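Local structure of geranylgeranyl Pyrophosphate Synthetase (Geoglobus acetivorans, 5JFQ) at the interface of chains A and B. The protein catalyses the stepwise addition of three isopentenyl diphosphate molecules to dimethylallyl diphosphate, giving geranylgeranyl diphosphate and smaller amounts of farnesyl diphosphate. Residues are numbered along the deposited sequence; one frame, centred on the assembly and turned at random. Chains: chain A/B, Geranylgeranyl Pyrophosphate Synthetase.

Contacts 1 and 2 are neighbouring stretches of one homodimer interface, with the centres of their C-alpha atoms about 10 Å apart. Helix 130-159 of chain A runs through both, and A:Glu149 belongs to each, its carboxylate serving contact 1 and its backbone and CG bordering contact 2. Chain B answers in both places with helices 30-36 and 105-123. Contact 1 is largely polar, whereas contact 2 is packed mainly by apolar side chains and also draws in helix 67-88 of chain A. The two-fold symmetry repeats both with the chains exchanged, so each subunit contributes both halves of the seam.

Contact 1: the interface of chains A and B. Residues chain A 142, 145, 149; chain B 27-28, 33, 118.
The carboxylate of A:Glu149 meets the phenol of B:Tyr33: B:Tyr33 OH donates a hydrogen bond to A:Glu149 OE2 at 2.5 Å. The acceptor uses its anti lone pair, the one turned away from OE1. OE2 also lies in the plane of the tyrosine ring, at its edge, while the carboxylate plane is rotated 57° from that ring. A:Glu149 reaches this point with CG beside its backbone N (chi1 -64°) and an extended chain beyond, which carries the acid from helix 130-159 across to helix 30-36 of chain B. The amide nitrogen NE2 of B:Gln27 is also near, 3.1 Å from A:Glu149 OE2, but the amide hydrogens are not aimed at that oxygen, so the pair is close without being a hydrogen bond; the amide stands nearly perpendicular to the carboxylate.

The next shell probably helps to position the phenol. B:Gln27 CB lies 3.9 Å above the B:Tyr33 ring plane, over its centre. At the ring edge, B:Glu118 OE2 approaches to 3.6 Å from B:Tyr33 CE2. The methylene CG of B:Glu118 packs 3.7 Å from A:Val145 CG2, the two side chains crossing at about a right angle. On the chain A side, CB of A:Val145 sits under the centre of the A:Arg142 guanidinium face. That guanidinium is 4.6 Å from B:Glu118 through NH2 and OE2, too long for a salt bridge, although the opposite charges probably attract at this range.

An alanine in place of A:Glu149 would probably leave the B:Tyr33 hydroxyl without this acceptor and open a gap beside the B:Gln27 amide.

The site is a polar clasp in the homodimer interface, linking helix 130-159 of one subunit to helix 30-36 of the other by the B:Tyr33 to A:Glu149 bond, with the loop at B:Gln27 and helix 105-123 packed beside it.

Contact 2: the interface of chains A and B. Residues chain A 87, 148-149, 151-152, 155; chain B 32, 106, 110.
A:Met87 lies against B:Pro106 along most of its length in this apolar part of the homodimer interface. Its CB is 3.8 Å from B:Pro106 CB, and its CG comes to 3.5 Å from that same ring carbon. The sulfur SD stays near B:Pro106 CB, and the methyl CE, carried straight on, lies beside the B:Pro106 carbonyl O and reaches B:Leu110, meeting its CG at 3.6 Å. The chain is extended beyond CG (chi2 162°), and this straight run is what lets one methionine touch two residues a helical turn apart on helix 105-123. A:Met87 belongs to the DDXXD motif, whose aspartates bind magnesium in this family, so the dimer interface abuts the catalytic segment and may help to hold it.

B:Leu110 forks into chain A. Its CD2 rests against A:Gln151 CG, whereas CD1 meets A:Met155 CE tip to tip at 3.6 Å and also touches the backbone of A:Phe152. The bend of A:Met155 at its last torsion (chi3 -31°) swings CE toward this leucine while SD stays beside B:Pro106.

Facing helix 30-36, A:Phe152 and B:Leu32 run antiparallel alongside one another, with A:Phe152 CD2 4.0 Å from B:Leu32 CB. B:Leu32 CD2 packs on the helix backbone, 3.8 Å from A:Cys148 O. The ring of A:Phe152 presents a face to the start of helix 30-36: B:Leu32 N stands 3.7 Å from A:Phe152 CZ, above the plane and off-centre.

Contact 1: the interface of chains A and B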
loop_
_atom_site.group_PDB
_atom_site.type_symbol
_atom_site.label_atom_id
_atom_site.label_comp_id
_atom_site.label_asym_id
_atom_site.label_seq_id
_atom_site.Cartn_x
_atom_site.Cartn_y
_atom_site.Cartn_z
ATOM N N ARG A 142 -4.498 7.377 7.411
ATOM C CA ARG A 142 -5.509 8.299 6.901
ATOM C C ARG A 142 -4.906 9.245 5.867
ATOM O O ARG A 142 -5.555 9.569 4.865
ATOM C CB ARG A 142 -6.174 9.055 8.056
ATOM C CG ARG A 142 -7.123 10.250 7.688
ATOM C CD ARG A 142 -8.164 9.990 6.583
ATOM N NE ARG A 142 -8.600 8.591 6.488
ATOM C CZ ARG A 142 -9.463 8.116 5.585
ATOM N NH1 ARG A 142 -10.012 8.927 4.672
ATOM N NH2 ARG A 142 -9.774 6.821 5.598
ATOM N N VAL A 145 -4.586 7.402 2.574
ATOM C CA VAL A 145 -5.878 7.403 1.892
ATOM C C VAL A 145 -6.106 8.734 1.225
ATOM O O VAL A 145 -6.595 8.803 0.094
ATOM C CB VAL A 145 -7.028 7.084 2.857
ATOM C CG1 VAL A 145 -8.355 7.532 2.240
ATOM C CG2 VAL A 145 -7.047 5.601 3.178
ATOM N N GLU A 149 -6.742 9.871 -2.756
ATOM C CA GLU A 149 -7.802 10.775 -3.184
ATOM C C GLU A 149 -7.224 11.974 -3.922
ATOM O O GLU A 149 -7.795 12.439 -4.914
ATOM C CB GLU A 149 -8.636 11.221 -1.982
ATOM C CG GLU A 149 -9.368 10.091 -1.318
ATOM C CD GLU A 149 -9.840 10.465 0.059
ATOM O OE1 GLU A 149 -9.586 11.620 0.441
ATOM O OE2 GLU A 149 -10.461 9.624 0.740
ATOM N N GLN B 27 -17.380 6.917 -0.462
ATOM C CA GLN B 27 -17.017 8.264 -0.044
ATOM C C GLN B 27 -16.575 9.017 -1.303
ATOM O O GLN B 27 -16.576 8.460 -2.405
ATOM C CB GLN B 27 -15.953 8.150 1.049
ATOM C CG GLN B 27 -15.434 9.408 1.684
ATOM C CD GLN B 27 -14.130 9.119 2.408
ATOM O OE1 GLN B 27 -14.007 8.076 3.065
ATOM N NE2 GLN B 27 -13.131 10.010 2.256
ATOM N N GLU B 28 -16.227 10.353 -1.142
ATOM C CA GLU B 28 -15.700 10.988 -2.344
ATOM C C GLU B 28 -14.182 10.836 -2.406
ATOM O O GLU B 28 -13.535 10.652 -1.378
ATOM C CB GLU B 28 -16.062 12.465 -2.374
ATOM C CG GLU B 28 -17.486 12.748 -2.836
ATOM C CD GLU B 28 -17.641 12.652 -4.358
ATOM O OE1 GLU B 28 -18.795 12.539 -4.841
ATOM O OE2 GLU B 28 -16.610 12.700 -5.076
ATOM N N TYR B 33 -13.793 5.330 -4.851
ATOM C CA TYR B 33 -14.382 4.416 -3.885
ATOM C C TYR B 33 -15.315 3.411 -4.545
ATOM O O TYR B 33 -15.452 2.285 -4.049
ATOM C CB TYR B 33 -15.085 5.216 -2.783
ATOM C CG TYR B 33 -14.088 5.779 -1.794
ATOM C CD1 TYR B 33 -13.535 7.042 -1.966
ATOM C CD2 TYR B 33 -13.647 5.016 -0.722
ATOM C CE1 TYR B 33 -12.602 7.543 -1.071
ATOM C CE2 TYR B 33 -12.711 5.506 0.181
ATOM C CZ TYR B 33 -12.196 6.770 0.005
ATOM O OH TYR B 33 -11.263 7.249 0.904
ATOM N N GLU B 118 -6.388 1.777 4.253
ATOM C CA GLU B 118 -7.570 1.631 5.084
ATOM C C GLU B 118 -7.418 0.463 6.043
ATOM O O GLU B 118 -7.883 0.537 7.190
ATOM C CB GLU B 118 -8.815 1.486 4.213
ATOM C CG GLU B 118 -9.396 2.823 3.766
ATOM C CD GLU B 118 -10.582 2.686 2.804
ATOM O OE1 GLU B 118 -10.581 1.756 1.949
ATOM O OE2 GLU B 118 -11.514 3.530 2.896
#

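Contact 2: the interface of chains A and B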
loop_
_atom_site.group_PDB
_atom_site.type_symbol
_atom_site.label_atom_id
_atom_site.label_comp_id
_atom_site.label_asym_id
_atom_site.label_seq_id
_atom_site.Cartn_x
_atom_site.Cartn_y
_atom_site.Cartn_z
ATOM N N MET A 87 1.136 5.997 -13.756
ATOM C CA MET A 87 -0.065 6.619 -14.301
ATOM C C MET A 87 0.174 7.895 -15.087
ATOM O O MET A 87 -0.717 8.299 -15.838
ATOM C CB MET A 87 -1.066 6.929 -13.188
ATOM C CG MET A 87 -1.216 5.843 -12.175
ATOM S SD MET A 87 -1.977 6.555 -10.690
ATOM C CE MET A 87 -2.202 5.062 -9.742
ATOM N N CYS A 148 -4.105 9.177 -2.100
ATOM C CA CYS A 148 -4.784 8.488 -3.184
ATOM C C CYS A 148 -5.979 9.287 -3.676
ATOM O O CYS A 148 -6.216 9.391 -4.886
ATOM C CB CYS A 148 -5.222 7.100 -2.723
ATOM S SG CYS A 148 -3.843 6.080 -2.182
ATOM N N GLU A 149 -6.742 9.871 -2.756
ATOM C CA GLU A 149 -7.802 10.775 -3.184
ATOM C C GLU A 149 -7.224 11.974 -3.922
ATOM O O GLU A 149 -7.795 12.439 -4.914
ATOM C CB GLU A 149 -8.636 11.221 -1.982
ATOM C CG GLU A 149 -9.368 10.091 -1.318
ATOM C CD GLU A 149 -9.840 10.465 0.059
ATOM O OE1 GLU A 149 -9.586 11.620 0.441
ATOM O OE2 GLU A 149 -10.461 9.624 0.740
ATOM N N GLN A 151 -4.278 12.084 -5.589
ATOM C CA GLN A 151 -3.808 11.605 -6.879
ATOM C C GLN A 151 -4.986 11.396 -7.824
ATOM O O GLN A 151 -4.953 11.846 -8.977
ATOM C CB GLN A 151 -2.988 10.331 -6.685
ATOM C CG GLN A 151 -2.419 9.721 -7.960
ATOM C CD GLN A 151 -1.621 10.708 -8.804
ATOM O OE1 GLN A 151 -1.212 11.780 -8.325
ATOM N NE2 GLN A 151 -1.410 10.355 -10.075
ATOM N N PHE A 152 -6.070 10.785 -7.326
ATOM C CA PHE A 152 -7.262 10.596 -8.148
ATOM C C PHE A 152 -7.789 11.930 -8.676
ATOM O O PHE A 152 -8.069 12.070 -9.873
ATOM C CB PHE A 152 -8.355 9.861 -7.364
ATOM C CG PHE A 152 -9.556 9.561 -8.188
ATOM C CD1 PHE A 152 -10.602 10.463 -8.263
ATOM C CD2 PHE A 152 -9.613 8.406 -8.959
ATOM C CE1 PHE A 152 -11.704 10.204 -9.067
ATOM C CE2 PHE A 152 -10.716 8.134 -9.762
ATOM C CZ PHE A 152 -11.760 9.032 -9.817
ATOM N N MET A 155 -5.647 13.408 -11.469
ATOM C CA MET A 155 -5.892 12.769 -12.755
ATOM C C MET A 155 -7.218 13.209 -13.343
ATOM O O MET A 155 -7.306 13.463 -14.547
ATOM C CB MET A 155 -5.845 11.256 -12.609
ATOM C CG MET A 155 -4.422 10.728 -12.580
ATOM S SD MET A 155 -4.394 8.944 -12.454
ATOM C CE MET A 155 -5.898 8.630 -11.520
ATOM N N LEU B 32 -13.060 6.806 -7.123
ATOM C CA LEU B 32 -12.059 6.008 -6.423
ATOM C C LEU B 32 -12.706 4.963 -5.519
ATOM O O LEU B 32 -12.241 3.815 -5.439
ATOM C CB LEU B 32 -11.147 6.932 -5.622
ATOM C CG LEU B 32 -10.057 6.267 -4.788
ATOM C CD1 LEU B 32 -9.154 5.417 -5.684
ATOM C CD2 LEU B 32 -9.248 7.307 -4.002
ATOM N N PRO B 106 -4.915 2.951 -13.700
ATOM C CA PRO B 106 -4.569 3.890 -12.618
ATOM C C PRO B 106 -5.581 3.908 -11.476
ATOM O O PRO B 106 -5.174 3.838 -10.306
ATOM C CB PRO B 106 -4.461 5.242 -13.352
ATOM C CG PRO B 106 -5.089 5.031 -14.679
ATOM C CD PRO B 106 -4.851 3.612 -15.014
ATOM N N LEU B 110 -4.905 2.973 -7.511
ATOM C CA LEU B 110 -5.302 3.804 -6.374
ATOM C C LEU B 110 -6.332 3.111 -5.498
ATOM O O LEU B 110 -6.356 3.336 -4.282
ATOM C CB LEU B 110 -5.861 5.156 -6.835
ATOM C CG LEU B 110 -4.915 6.115 -7.572
ATOM C CD1 LEU B 110 -5.643 7.354 -8.143
ATOM C CD2 LEU B 110 -3.726 6.506 -6.702
#